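Local coordinates for protein probable alginate O-acetylase AlgJ (Pseudomonas putida, PDB 4O8V) that probably adds acetyl groups, together with AlgI and AlgF, to the O-2 and O-3 positions of mannuronate residues in the biofilm polysaccharide alginate, at residues 120-125 against 163-168. Sequence-based numbering, arbitrary orientation.
Sequences DTHWTP and KGDLTN
The carboxylate of Asp-165 is gripped twice by Thr-121, and Asp-165 N in turn donates to Asp-120 OD2. With Ser-218, whose OG is hydrogen-bonded to His-122 NE2, Asp-120 and His-122 are the probable Ser-His-Asp triad of this SGNH hydrolase-like domain. His-122 ND1 donates to the syn lone pair of Asp-120 OD1 at 2.7 Å, the acceptor lying 20° out of the ring plane, while His-122 N closes an Asx turn on the anti lone pair of the same oxygen. With CG anti to the backbone N (chi1 -173°), the Asp-120 carboxylate lies beside segment 163-168, and Asp-165 N reaches OD2 over 2.8 Å, from above the carboxylate plane.

Asp-165 probably acts as a second-shell residue. Its carboxylate stacks on that of Asp-120, planes 8° apart, with the acceptors Asp-120 OD2 and Asp-165 OD1 3.1 Å from each other, each taking its own N-H. A carboxylate suits this place because it takes two bonds from one residue, each on a syn lone pair: Thr-121 N to Asp-165 OD1 and Thr-121 OG1 to Asp-165 OD2. Glycine suits position 164, where a side chain would point at Asp-120: Gly-164 CA and Asp-120 CA are 4.2 Å apart. On the apolar flank Leu-166 packs CG and CD2 against the Thr-121 methyl, CG2. Thr-121 OG1 also sits 3.2 Å above the plane of the His-122 ring, over its centre.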
# COMPACT_ATOMS: atom_id res chain seq x y z
N ASP A 120 1.89 15.12 -0.80
CA ASP A 120 2.64 13.87 -0.97
C ASP A 120 1.65 12.76 -1.33
O ASP A 120 0.47 12.87 -1.00
CB ASP A 120 3.41 13.58 0.33
CG ASP A 120 4.38 12.39 0.22
OD1 ASP A 120 3.92 11.23 0.32
OD2 ASP A 120 5.61 12.64 0.08
N THR A 121 2.10 11.71 -2.00
CA THR A 121 1.21 10.61 -2.36
C THR A 121 0.78 9.78 -1.16
O THR A 121 -0.23 9.07 -1.22
CB THR A 121 1.86 9.64 -3.38
OG1 THR A 121 3.02 9.05 -2.78
CG2 THR A 121 2.24 10.38 -4.65
N HIS A 122 1.54 9.83 -0.07
CA HIS A 122 1.40 8.79 0.96
C HIS A 122 0.43 9.10 2.08
O HIS A 122 0.11 10.25 2.37
CB HIS A 122 2.77 8.49 1.57
CG HIS A 122 3.74 7.90 0.59
ND1 HIS A 122 4.74 8.63 -0.01
CD2 HIS A 122 3.81 6.65 0.07
CE1 HIS A 122 5.42 7.85 -0.84
NE2 HIS A 122 4.86 6.64 -0.82
N TRP A 123 -0.04 8.04 2.75
CA TRP A 123 -0.74 8.24 4.00
C TRP A 123 0.16 8.90 5.04
O TRP A 123 1.39 8.78 5.01
CB TRP A 123 -1.29 6.91 4.55
CG TRP A 123 -0.33 5.73 4.50
CD1 TRP A 123 1.04 5.74 4.55
CD2 TRP A 123 -0.73 4.34 4.44
NE1 TRP A 123 1.52 4.43 4.52
CE2 TRP A 123 0.45 3.56 4.45
CE3 TRP A 123 -1.97 3.70 4.37
CZ2 TRP A 123 0.43 2.16 4.38
CZ3 TRP A 123 -1.99 2.29 4.31
CH2 TRP A 123 -0.79 1.55 4.30
N THR A 124 -0.47 9.64 5.94
CA THR A 124 0.17 10.13 7.16
C THR A 124 0.39 8.98 8.13
O THR A 124 -0.21 7.91 7.99
CB THR A 124 -0.70 11.19 7.88
OG1 THR A 124 -1.90 10.56 8.36
CG2 THR A 124 -1.03 12.38 6.94
N PRO A 125 1.25 9.20 9.14
CA PRO A 125 1.42 8.15 10.14
C PRO A 125 0.10 7.75 10.81
O PRO A 125 -0.12 6.57 11.07
CB PRO A 125 2.37 8.78 11.14
CG PRO A 125 3.15 9.76 10.32
CD PRO A 125 2.21 10.30 9.32
N LYS A 163 8.76 18.16 2.92
CA LYS A 163 8.52 18.46 1.50
C LYS A 163 8.01 17.20 0.81
O LYS A 163 8.73 16.21 0.75
CB LYS A 163 9.79 18.95 0.80
CG LYS A 163 9.51 19.49 -0.62
CD LYS A 163 10.74 20.13 -1.26
CE LYS A 163 11.22 19.33 -2.46
NZ LYS A 163 12.41 19.96 -3.09
N GLY A 164 6.78 17.25 0.29
CA GLY A 164 6.12 16.07 -0.28
C GLY A 164 6.70 15.62 -1.61
O GLY A 164 7.28 16.41 -2.38
N ASP A 165 6.53 14.33 -1.91
CA ASP A 165 7.17 13.75 -3.08
C ASP A 165 6.60 14.36 -4.37
O ASP A 165 7.31 14.47 -5.36
CB ASP A 165 7.06 12.20 -3.07
CG ASP A 165 5.63 11.65 -3.02
OD1 ASP A 165 4.63 12.39 -2.84
OD2 ASP A 165 5.49 10.40 -3.13
N LEU A 166 5.35 14.80 -4.33
CA LEU A 166 4.73 15.41 -5.51
C LEU A 166 5.26 16.80 -5.87
O LEU A 166 5.17 17.21 -7.03
CB LEU A 166 3.22 15.48 -5.30
CG LEU A 166 2.57 14.10 -5.33
CD1 LEU A 166 1.16 14.16 -4.75
CD2 LEU A 166 2.59 13.51 -6.76
N THR A 167 5.81 17.52 -4.91
CA THR A 167 6.29 18.86 -5.19
C THR A 167 7.43 18.83 -6.20
O THR A 167 7.65 19.79 -6.92
CB THR A 167 6.76 19.57 -3.93
OG1 THR A 167 8.01 18.99 -3.53
CG2 THR A 167 5.75 19.38 -2.83
N ASN A 168 8.14 17.71 -6.28
CA ASN A 168 9.27 17.60 -7.19
C ASN A 168 8.85 17.38 -8.64
O ASN A 168 9.66 17.53 -9.56
CB ASN A 168 10.19 16.47 -6.74
CG ASN A 168 10.87 16.79 -5.42
OD1 ASN A 168 11.92 17.45 -5.39
ND2 ASN A 168 10.26 16.36 -4.32